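Long-range contacts in tRNA (guanine(26)-N(2))-dimethyltransferase (Pyrococcus horikoshii, PDB 2DUL), which probably transfers two methyl groups from S-adenosyl-L-methionine to the exocyclic N2 of guanine 26 in tRNA: residues Arg180-Val185 and Val201-Arg206; Lys210-Ile215 and Asp235-Gly240; Glu245-Ile250 and Gln263-Thr268; Pro280-Lys285 and Glu315-Leu320. All blocks are in the same frame, centred on the assembly; numbering follows the deposited sequence.

Contact 1 (Arg180-Val185 and Val201-Arg206)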
# COMPACT_ATOMS: atom_id res chain seq x y z
N ARG A 180 -0.23 -0.42 -20.08
CA ARG A 180 1.22 -0.54 -20.23
C ARG A 180 1.95 -0.82 -18.92
O ARG A 180 2.82 -1.69 -18.86
CB ARG A 180 1.82 0.72 -20.85
CG ARG A 180 1.37 1.04 -22.28
CD ARG A 180 2.39 1.94 -22.99
NE ARG A 180 2.71 3.13 -22.20
CZ ARG A 180 1.93 4.20 -22.08
NH1 ARG A 180 0.77 4.26 -22.72
NH2 ARG A 180 2.31 5.22 -21.31
N LYS A 181 1.60 -0.09 -17.87
CA LYS A 181 2.27 -0.24 -16.58
C LYS A 181 1.78 -1.39 -15.70
O LYS A 181 2.60 -2.13 -15.13
CB LYS A 181 2.16 1.06 -15.78
CG LYS A 181 2.75 2.29 -16.48
CD LYS A 181 2.49 3.55 -15.67
CE LYS A 181 2.88 4.80 -16.46
NZ LYS A 181 4.34 4.86 -16.72
N TYR A 182 0.46 -1.54 -15.60
CA TYR A 182 -0.13 -2.56 -14.75
C TYR A 182 -0.77 -3.75 -15.44
O TYR A 182 -1.26 -4.66 -14.76
CB TYR A 182 -1.16 -1.89 -13.83
CG TYR A 182 -0.53 -0.83 -12.97
CD1 TYR A 182 0.21 -1.17 -11.84
CD2 TYR A 182 -0.63 0.53 -13.31
CE1 TYR A 182 0.85 -0.21 -11.07
CE2 TYR A 182 0.01 1.51 -12.54
CZ TYR A 182 0.75 1.13 -11.42
OH TYR A 182 1.40 2.06 -10.66
N LEU A 183 -0.75 -3.77 -16.76
CA LEU A 183 -1.33 -4.86 -17.54
C LEU A 183 -2.74 -5.20 -17.03
O LEU A 183 -3.07 -6.37 -16.78
CB LEU A 183 -0.41 -6.09 -17.47
CG LEU A 183 0.97 -5.86 -18.10
CD1 LEU A 183 1.85 -7.10 -17.90
CD2 LEU A 183 0.82 -5.55 -19.59
N ALA A 184 -3.57 -4.17 -16.89
CA ALA A 184 -4.94 -4.34 -16.42
C ALA A 184 -5.81 -3.19 -16.96
O ALA A 184 -5.30 -2.09 -17.21
CB ALA A 184 -4.98 -4.35 -14.89
N VAL A 185 -7.10 -3.46 -17.13
CA VAL A 185 -8.07 -2.48 -17.61
C VAL A 185 -8.72 -1.83 -16.38
O VAL A 185 -9.44 -2.48 -15.63
CB VAL A 185 -9.17 -3.17 -18.47
CG1 VAL A 185 -10.15 -2.13 -18.99
CG2 VAL A 185 -8.52 -3.92 -19.64
N VAL A 201 -2.44 -4.71 -6.06
CA VAL A 201 -2.19 -5.99 -5.39
C VAL A 201 -2.11 -7.09 -6.43
O VAL A 201 -1.23 -7.96 -6.37
CB VAL A 201 -3.32 -6.32 -4.39
CG1 VAL A 201 -3.09 -7.71 -3.78
CG2 VAL A 201 -3.37 -5.25 -3.29
N GLY A 202 -3.02 -7.04 -7.40
CA GLY A 202 -3.05 -8.04 -8.45
C GLY A 202 -1.79 -8.13 -9.30
O GLY A 202 -1.39 -9.22 -9.70
N VAL A 203 -1.16 -7.00 -9.59
CA VAL A 203 0.05 -7.02 -10.41
C VAL A 203 1.23 -7.60 -9.62
O VAL A 203 2.09 -8.29 -10.17
CB VAL A 203 0.41 -5.61 -10.96
CG1 VAL A 203 1.01 -4.74 -9.87
CG2 VAL A 203 1.37 -5.75 -12.16
N ILE A 204 1.26 -7.33 -8.32
CA ILE A 204 2.32 -7.86 -7.46
C ILE A 204 2.17 -9.38 -7.44
O ILE A 204 3.16 -10.11 -7.58
CB ILE A 204 2.20 -7.33 -6.01
CG1 ILE A 204 2.43 -5.82 -5.98
CG2 ILE A 204 3.24 -8.02 -5.12
CD1 ILE A 204 2.15 -5.19 -4.62
N ALA A 205 0.94 -9.85 -7.29
CA ALA A 205 0.65 -11.28 -7.26
C ALA A 205 1.06 -11.95 -8.58
O ALA A 205 1.65 -13.03 -8.58
CB ALA A 205 -0.83 -11.52 -7.00
N ARG A 206 0.74 -11.31 -9.69
CA ARG A 206 1.07 -11.87 -11.00
C ARG A 206 2.57 -11.92 -11.25
O ARG A 206 3.07 -12.94 -11.73
CB ARG A 206 0.36 -11.09 -12.12
CG ARG A 206 -1.14 -11.42 -12.22
CD ARG A 206 -1.82 -10.67 -13.35
NE ARG A 206 -1.93 -9.25 -13.04
CZ ARG A 206 -2.04 -8.29 -13.95
NH1 ARG A 206 -2.04 -8.59 -15.24
NH2 ARG A 206 -2.13 -7.02 -13.56
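The guanidinium of Arg206 reaches out of its helix and grips two successive carbonyls at the end of another. Its NH2 donates to Tyr182 O at 2.8 Å, meeting that oxygen nearly along the C=O axis, and NH1 donates to Leu183 O at 2.9 Å with an N-H...O angle of 152°. A longer, weak bond from NH2 to Leu183 O closes the fork. Both oxygens lie at the guanidinium edge, tilted somewhat from its plane, while Leu183 CB sits 3.7 Å from Arg206 NH1. Beside this polar pair the contact turns apolar: Val203 CG1 comes up at the edge of the Tyr182 ring, 4.2 Å from CD1, and Val203 CG2 faces Tyr182 O.

The Arg206 chain bends at chi3 (-71°), and NE makes a weak bond back to Gly202 O, one turn earlier. Leu183, with positive phi, is the first residue to leave helix 175-182, so the arginine takes up carbonyls at its C-terminal end and ties it to helix 192-209. Further out, the Tyr182 ring also packs on Pro169 and Leu170 of helix 167-170, Arg206 and Ala184 both touch Pro275 of strand 273-277, and helix 192-209 rests on strand 213-223 through Val201 and Ala205.

Contact 2 (Lys210-Ile215 and Asp235-Gly240); sequences KYDLGI and DGARKG
Asp212 leans on Ala237 with CB, CG and OD1. Its CB lies 3.8 Å from Ala237 N, at the first turn of helix 237-244; CG follows at 3.9 Å from Ala237 CB, and OD1 is equally near that methyl. The first torsion, with CG anti to its own carbonyl carbon (chi1 -70°), sets the carboxylate carbon beside the alanine. The backbone of Asp212 does the polar work: its carbonyl O accepts Gly236 N at 2.9 Å.

Leu213 and Asp235 form an antiparallel, non-hydrogen-bonded pair, the end of the pairing between edge strand 213-223 and its neighbour 226-235 in the large mixed sheet of this Rossmann-like class I methyltransferase. Strand 226-235 then passes straight into helix 237-244, with Gly236 as its N-cap. Leu213 CD2 rests 4.0 Å from Asp235 CA, on the face from which the Asp235 carboxylate makes salt bridges with Arg156 and Arg157.

Further along, two glycines let the helix lie directly on the strand. Gly214 CA and Gly240 CA are 3.9 Å apart, and a CB on Gly214 would run into Lys239 O. Through CA-H...O contacts, Gly214 CA faces Lys239 O at 3.6 Å and Gly240 CA faces Leu213 O at 3.5 Å. The extended Lys239 chain brings NZ to Asp235 O, 3.1 Å away.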
# COMPACT_ATOMS: atom_id res chain seq x y z
N LYS A 210 5.90 -16.33 -11.03
CA LYS A 210 6.98 -17.02 -11.73
C LYS A 210 8.13 -17.48 -10.84
O LYS A 210 8.91 -18.34 -11.24
CB LYS A 210 7.52 -16.16 -12.89
CG LYS A 210 8.22 -14.87 -12.49
CD LYS A 210 8.67 -14.13 -13.75
CE LYS A 210 9.26 -12.76 -13.44
NZ LYS A 210 8.22 -11.87 -12.85
N TYR A 211 8.24 -16.92 -9.64
CA TYR A 211 9.30 -17.32 -8.71
C TYR A 211 8.76 -18.40 -7.78
O TYR A 211 9.39 -18.72 -6.77
CB TYR A 211 9.75 -16.11 -7.90
CG TYR A 211 10.29 -15.00 -8.76
CD1 TYR A 211 11.43 -15.20 -9.54
CD2 TYR A 211 9.64 -13.76 -8.84
CE1 TYR A 211 11.93 -14.19 -10.38
CE2 TYR A 211 10.13 -12.75 -9.68
CZ TYR A 211 11.27 -12.97 -10.45
OH TYR A 211 11.76 -11.99 -11.28
N ASP A 212 7.61 -18.95 -8.13
CA ASP A 212 6.93 -19.95 -7.32
C ASP A 212 6.66 -19.36 -5.94
O ASP A 212 6.91 -19.99 -4.90
CB ASP A 212 7.75 -21.24 -7.23
CG ASP A 212 7.80 -22.00 -8.55
OD1 ASP A 212 6.91 -21.78 -9.40
OD2 ASP A 212 8.73 -22.82 -8.74
N LEU A 213 6.15 -18.13 -5.94
CA LEU A 213 5.81 -17.41 -4.72
C LEU A 213 4.37 -16.96 -4.81
O LEU A 213 3.88 -16.62 -5.88
CB LEU A 213 6.68 -16.17 -4.56
CG LEU A 213 8.19 -16.32 -4.36
CD1 LEU A 213 8.83 -14.94 -4.41
CD2 LEU A 213 8.47 -17.02 -3.02
N GLY A 214 3.68 -16.98 -3.67
CA GLY A 214 2.31 -16.51 -3.63
C GLY A 214 2.34 -15.31 -2.70
O GLY A 214 3.42 -14.91 -2.26
N ILE A 215 1.19 -14.72 -2.42
CA ILE A 215 1.14 -13.60 -1.50
C ILE A 215 -0.10 -13.62 -0.63
O ILE A 215 -1.12 -14.21 -0.98
CB ILE A 215 1.14 -12.21 -2.22
CG1 ILE A 215 -0.14 -12.05 -3.05
CG2 ILE A 215 2.39 -12.05 -3.08
CD1 ILE A 215 -0.43 -10.62 -3.48
N ASP A 235 6.12 -18.95 0.17
CA ASP A 235 7.05 -19.81 -0.57
C ASP A 235 6.49 -21.14 -1.05
O ASP A 235 6.20 -22.03 -0.25
CB ASP A 235 8.28 -20.06 0.30
CG ASP A 235 9.41 -20.74 -0.46
OD1 ASP A 235 9.22 -21.11 -1.64
OD2 ASP A 235 10.49 -20.92 0.13
N GLY A 236 6.35 -21.28 -2.37
CA GLY A 236 5.85 -22.52 -2.94
C GLY A 236 5.03 -22.37 -4.21
O GLY A 236 4.22 -21.45 -4.33
N ALA A 237 5.24 -23.28 -5.15
CA ALA A 237 4.52 -23.26 -6.42
C ALA A 237 3.02 -23.34 -6.18
O ALA A 237 2.24 -22.60 -6.79
CB ALA A 237 4.97 -24.44 -7.30
N ARG A 238 2.61 -24.23 -5.28
CA ARG A 238 1.20 -24.42 -4.96
C ARG A 238 0.64 -23.12 -4.38
O ARG A 238 -0.50 -22.76 -4.64
CB ARG A 238 1.03 -25.53 -3.92
CG ARG A 238 1.83 -26.81 -4.17
CD ARG A 238 3.36 -26.60 -4.14
NE ARG A 238 3.79 -25.59 -3.18
CZ ARG A 238 3.55 -25.64 -1.87
NH1 ARG A 238 3.99 -24.66 -1.09
NH2 ARG A 238 2.88 -26.65 -1.35
N LYS A 239 1.45 -22.44 -3.57
CA LYS A 239 1.04 -21.18 -2.97
C LYS A 239 0.88 -20.13 -4.07
O LYS A 239 0.02 -19.26 -3.99
CB LYS A 239 2.07 -20.75 -1.92
CG LYS A 239 2.13 -21.73 -0.75
CD LYS A 239 3.20 -21.39 0.26
CE LYS A 239 3.25 -22.43 1.38
NZ LYS A 239 4.40 -22.21 2.30
N GLY A 240 1.72 -20.23 -5.09
CA GLY A 240 1.62 -19.32 -6.21
C GLY A 240 0.32 -19.62 -6.94
O GLY A 240 -0.41 -18.70 -7.31

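Contact 3 (Glu245-Ile250 and Gln263-Thr268); sequences EKLGYI and QGFLPT
One face of the Tyr249 ring carries Pro267, whose CD stands 3.5 Å from the ring centroid and 18° off the normal: a CH-pi contact, displaced toward the CZ and CE1 side of the rim. Pro267 CB continues the cover over the ring carbon CG, at 3.7 Å. At the ring's edge, near its plane, lie two backbone oxygens, Gly264 O and Phe265 O. The second accepts a short hydrogen bond of 2.6 Å from Tyr249 OH, the donor tilted 31° from the carbonyl plane, while Gly264 O comes within 3.3 Å of Tyr249 CE1. Chi1 of -61° sets the tyrosine CG beside its backbone N, and from there the ring reaches into the curve of the 264-267 chain. A leucine here would probably leave Phe265 O without its hydroxyl partner and Pro267 without a flat surface to lie on, setting the loop freer to move.

The Phe265 ring makes a looser contact, Leu247 CD1 lying 4.4 Å from its CD2. Gln263, with CG anti to its backbone N and the chain extended beyond, carries NE2 to Glu245 O at 2.9 Å. Next to it Gly264 N bonds to Leu247 O at 3.2 Å, and Gly248 pairs with Gln263 as an antiparallel, non-hydrogen-bonded couple.

The loop thus folds back from edge strand 259-263 over central strand 247-252 of a three-stranded antiparallel sheet. On the other flank of that strand runs the third member, 273-277, where Pro275 touches Tyr249, and Leu247 packs on Arg206 of helix 192-209.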
# COMPACT_ATOMS: atom_id res chain seq x y z
N GLU A 245 -5.37 -17.92 -8.14
CA GLU A 245 -6.78 -18.27 -8.10
C GLU A 245 -7.62 -17.19 -7.40
O GLU A 245 -8.85 -17.23 -7.45
CB GLU A 245 -6.99 -19.60 -7.37
CG GLU A 245 -6.72 -20.82 -8.24
CD GLU A 245 -6.84 -22.13 -7.47
OE1 GLU A 245 -6.71 -23.20 -8.10
OE2 GLU A 245 -7.06 -22.09 -6.24
N LYS A 246 -6.96 -16.23 -6.75
CA LYS A 246 -7.68 -15.17 -6.07
C LYS A 246 -7.85 -13.94 -6.96
O LYS A 246 -8.44 -12.94 -6.55
CB LYS A 246 -6.98 -14.80 -4.76
CG LYS A 246 -6.98 -15.93 -3.75
CD LYS A 246 -6.45 -15.49 -2.40
CE LYS A 246 -6.45 -16.64 -1.40
NZ LYS A 246 -5.99 -16.20 -0.05
N LEU A 247 -7.32 -14.03 -8.18
CA LEU A 247 -7.44 -12.95 -9.15
C LEU A 247 -8.81 -13.06 -9.81
O LEU A 247 -9.42 -14.14 -9.83
CB LEU A 247 -6.36 -13.05 -10.23
CG LEU A 247 -4.90 -12.77 -9.84
CD1 LEU A 247 -3.99 -13.07 -11.03
CD2 LEU A 247 -4.75 -11.32 -9.41
N GLY A 248 -9.29 -11.96 -10.36
CA GLY A 248 -10.59 -11.99 -11.02
C GLY A 248 -10.86 -10.71 -11.77
O GLY A 248 -9.95 -9.89 -11.97
N TYR A 249 -12.11 -10.52 -12.18
CA TYR A 249 -12.51 -9.34 -12.93
C TYR A 249 -13.79 -8.74 -12.39
O TYR A 249 -14.55 -9.41 -11.69
CB TYR A 249 -12.68 -9.70 -14.41
CG TYR A 249 -11.39 -10.20 -15.03
CD1 TYR A 249 -10.95 -11.51 -14.80
CD2 TYR A 249 -10.57 -9.34 -15.76
CE1 TYR A 249 -9.71 -11.94 -15.27
CE2 TYR A 249 -9.33 -9.76 -16.23
CZ TYR A 249 -8.90 -11.06 -15.98
OH TYR A 249 -7.67 -11.46 -16.41
N ILE A 250 -14.03 -7.49 -12.74
CA ILE A 250 -15.22 -6.77 -12.30
C ILE A 250 -16.01 -6.29 -13.51
O ILE A 250 -15.44 -5.87 -14.51
CB ILE A 250 -14.85 -5.52 -11.48
CG1 ILE A 250 -14.09 -5.93 -10.22
CG2 ILE A 250 -16.10 -4.72 -11.14
CD1 ILE A 250 -13.31 -4.80 -9.59
N GLN A 263 -14.39 -14.63 -10.65
CA GLN A 263 -13.10 -15.14 -10.23
C GLN A 263 -12.57 -16.03 -11.34
O GLN A 263 -13.28 -16.89 -11.85
CB GLN A 263 -13.25 -15.93 -8.92
CG GLN A 263 -11.99 -15.92 -8.06
CD GLN A 263 -12.26 -16.37 -6.63
OE1 GLN A 263 -13.21 -15.91 -5.99
NE2 GLN A 263 -11.42 -17.27 -6.13
N GLY A 264 -11.32 -15.80 -11.72
CA GLY A 264 -10.73 -16.59 -12.78
C GLY A 264 -9.56 -15.83 -13.36
O GLY A 264 -9.50 -14.60 -13.26
N PHE A 265 -8.62 -16.54 -13.98
CA PHE A 265 -7.45 -15.88 -14.54
C PHE A 265 -7.84 -14.99 -15.72
O PHE A 265 -7.20 -13.96 -15.96
CB PHE A 265 -6.41 -16.91 -14.98
CG PHE A 265 -5.07 -16.31 -15.31
CD1 PHE A 265 -4.73 -16.02 -16.63
CD2 PHE A 265 -4.17 -15.99 -14.30
CE1 PHE A 265 -3.50 -15.43 -16.94
CE2 PHE A 265 -2.94 -15.40 -14.60
CZ PHE A 265 -2.61 -15.12 -15.93
N LEU A 266 -8.89 -15.39 -16.44
CA LEU A 266 -9.38 -14.63 -17.58
C LEU A 266 -10.90 -14.44 -17.46
O LEU A 266 -11.60 -15.29 -16.90
CB LEU A 266 -9.08 -15.38 -18.89
CG LEU A 266 -7.62 -15.56 -19.30
CD1 LEU A 266 -7.54 -16.43 -20.55
CD2 LEU A 266 -6.98 -14.20 -19.55
N PRO A 267 -11.42 -13.31 -17.97
CA PRO A 267 -12.86 -13.05 -17.90
C PRO A 267 -13.55 -13.85 -19.01
O PRO A 267 -12.89 -14.33 -19.93
CB PRO A 267 -12.93 -11.54 -18.14
CG PRO A 267 -11.83 -11.33 -19.14
CD PRO A 267 -10.70 -12.20 -18.61
N THR A 268 -14.87 -13.99 -18.94
CA THR A 268 -15.58 -14.76 -19.96
C THR A 268 -16.74 -13.99 -20.59
O THR A 268 -17.54 -14.55 -21.34
CB THR A 268 -16.12 -16.07 -19.38
OG1 THR A 268 -17.11 -15.78 -18.39
CG2 THR A 268 -14.98 -16.86 -18.75

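Contact 4 (Pro280-Lys285 and Glu315-Leu320)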
# COMPACT_ATOMS: atom_id res chain seq x y z
N PRO A 280 -8.65 -10.79 0.21
CA PRO A 280 -8.67 -9.82 1.31
C PRO A 280 -7.74 -8.64 1.04
O PRO A 280 -6.70 -8.79 0.40
CB PRO A 280 -8.19 -10.63 2.51
CG PRO A 280 -8.53 -12.06 2.14
CD PRO A 280 -8.18 -12.11 0.68
N LEU A 281 -8.12 -7.45 1.52
CA LEU A 281 -7.26 -6.29 1.37
C LEU A 281 -6.60 -6.00 2.72
O LEU A 281 -5.89 -5.01 2.88
CB LEU A 281 -8.05 -5.06 0.88
CG LEU A 281 -8.37 -5.07 -0.62
CD1 LEU A 281 -9.04 -3.75 -1.01
CD2 LEU A 281 -7.08 -5.26 -1.43
N LYS A 282 -6.86 -6.87 3.69
CA LYS A 282 -6.26 -6.72 5.01
C LYS A 282 -6.23 -8.03 5.78
O LYS A 282 -7.03 -8.93 5.53
CB LYS A 282 -7.01 -5.67 5.84
CG LYS A 282 -8.37 -6.14 6.36
CD LYS A 282 -8.91 -5.18 7.43
CE LYS A 282 -10.28 -5.61 7.94
NZ LYS A 282 -10.79 -4.67 8.99
N ASP A 283 -5.29 -8.12 6.71
CA ASP A 283 -5.19 -9.27 7.59
C ASP A 283 -5.82 -8.74 8.87
O ASP A 283 -5.20 -7.96 9.59
CB ASP A 283 -3.72 -9.64 7.83
CG ASP A 283 -3.57 -10.80 8.79
OD1 ASP A 283 -4.07 -10.69 9.93
OD2 ASP A 283 -2.95 -11.82 8.42
N GLU A 284 -7.06 -9.14 9.14
CA GLU A 284 -7.79 -8.70 10.32
C GLU A 284 -6.97 -8.60 11.60
O GLU A 284 -6.95 -7.55 12.24
CB GLU A 284 -8.98 -9.62 10.60
CG GLU A 284 -10.15 -9.45 9.66
CD GLU A 284 -11.32 -10.32 10.05
OE1 GLU A 284 -11.77 -10.22 11.21
OE2 GLU A 284 -11.78 -11.12 9.20
N LYS A 285 -6.32 -9.69 11.98
CA LYS A 285 -5.51 -9.74 13.19
C LYS A 285 -4.47 -8.62 13.26
O LYS A 285 -4.46 -7.82 14.20
CB LYS A 285 -4.76 -11.08 13.29
CG LYS A 285 -5.64 -12.31 13.34
CD LYS A 285 -4.81 -13.60 13.32
CE LYS A 285 -4.09 -13.82 11.98
NZ LYS A 285 -3.03 -12.80 11.67
N GLU A 315 -13.62 -1.53 9.01
CA GLU A 315 -14.15 -1.67 7.66
C GLU A 315 -14.34 -3.14 7.28
O GLU A 315 -13.47 -3.98 7.49
CB GLU A 315 -13.20 -1.00 6.67
CG GLU A 315 -13.75 -0.86 5.26
CD GLU A 315 -12.86 0.01 4.39
OE1 GLU A 315 -12.36 1.04 4.90
OE2 GLU A 315 -12.69 -0.32 3.20
N LEU A 316 -15.51 -3.44 6.71
CA LEU A 316 -15.81 -4.80 6.27
C LEU A 316 -14.86 -5.10 5.11
O LEU A 316 -14.73 -4.29 4.19
CB LEU A 316 -17.26 -4.88 5.80
CG LEU A 316 -17.78 -6.20 5.26
CD1 LEU A 316 -17.71 -7.26 6.36
CD2 LEU A 316 -19.21 -6.03 4.75
N ASP A 317 -14.20 -6.25 5.14
CA ASP A 317 -13.28 -6.61 4.06
C ASP A 317 -14.04 -7.49 3.08
O ASP A 317 -14.18 -8.70 3.28
CB ASP A 317 -12.06 -7.35 4.61
CG ASP A 317 -10.92 -7.43 3.59
OD1 ASP A 317 -11.09 -6.95 2.45
OD2 ASP A 317 -9.85 -7.97 3.94
N ILE A 318 -14.54 -6.86 2.03
CA ILE A 318 -15.31 -7.55 1.00
C ILE A 318 -15.05 -6.80 -0.30
O ILE A 318 -14.77 -5.60 -0.27
CB ILE A 318 -16.81 -7.53 1.37
CG1 ILE A 318 -17.62 -8.33 0.35
CG2 ILE A 318 -17.29 -6.09 1.46
CD1 ILE A 318 -19.06 -8.58 0.79
N PRO A 319 -15.13 -7.48 -1.45
CA PRO A 319 -14.88 -6.78 -2.71
C PRO A 319 -15.88 -5.67 -3.06
O PRO A 319 -17.09 -5.90 -3.14
CB PRO A 319 -14.89 -7.91 -3.74
CG PRO A 319 -14.41 -9.10 -2.96
CD PRO A 319 -15.17 -8.94 -1.66
N LEU A 320 -15.34 -4.48 -3.26
CA LEU A 320 -16.11 -3.30 -3.65
C LEU A 320 -17.15 -2.78 -2.65
O LEU A 320 -17.19 -3.20 -1.49
CB LEU A 320 -16.75 -3.56 -5.02
CG LEU A 320 -15.75 -4.08 -6.06
CD1 LEU A 320 -16.42 -4.25 -7.42
CD2 LEU A 320 -14.57 -3.11 -6.16
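Asp317 lays its carboxylate against the backbone of residues 280-282. Leu281 N is shared between the two oxygens, 3.2 Å from OD1 and 3.0 Å from OD2, and each uses its syn lone pair, so one N-H sits in the fork of the carboxylate. The OD1 branch is the straighter, with an N-H...O angle of 163°. OD2 also takes a weak bond from Lys282 N and lies 3.4 Å from Pro280 CB. The carboxylate gets there with CG anti to the backbone N (chi1 -165°). An alanine in its place would probably leave Leu281 N without these acceptors and open a gap beside Pro280 and Lys282.

The Lys282 and Asp317 side chains pass each other running opposite ways. Lys282 CG, held between backbone N and carbonyl carbon (chi1 74°), is 3.4 Å from Asp317 OD2, and beyond it the chain runs extended until NZ reaches Glu315 O at 3.1 Å. NZ also bonds Ile312 O, tying the ammonium to two carbonyls near the end of helix 302-314; Asp317 OD2 stays 6.1 Å from Lys282 NZ, too far for a salt bridge, though some attraction is likely.

Asp283 N-caps helix 284-295, which starts right after it. Leu281 and Asp283 make backbone bonds to Ala220 and Ile218 of strand 213-223, respectively, and the Leu281 side chain packs on helix 192-209; past Asp317, Leu320 leans on strand 259-263.

Contacts 1 and 4 are mostly buried, contacts 2 and 3 only partly so. Helix 192-209 joins several of them: Val201 and Ala205 of contact 1 pack on Ile215 of contact 2, Gly202 and Arg206 on Leu247 of contact 3, and Val201 on Leu281 of contact 4. Ile250 and Leu320 bring contacts 3 and 4 together, whereas contact 2 touches neither contact 3 nor contact 4. Charged side chains bind backbone in contacts 1 and 4: an arginine to carbonyls in one, an aspartate to amides and a lysine to carbonyls in the other. Contact 2, on the large sheet, relies on close glycine backbones; contact 3, on the small sheet, on an aromatic ring together with backbone hydrogen bonds.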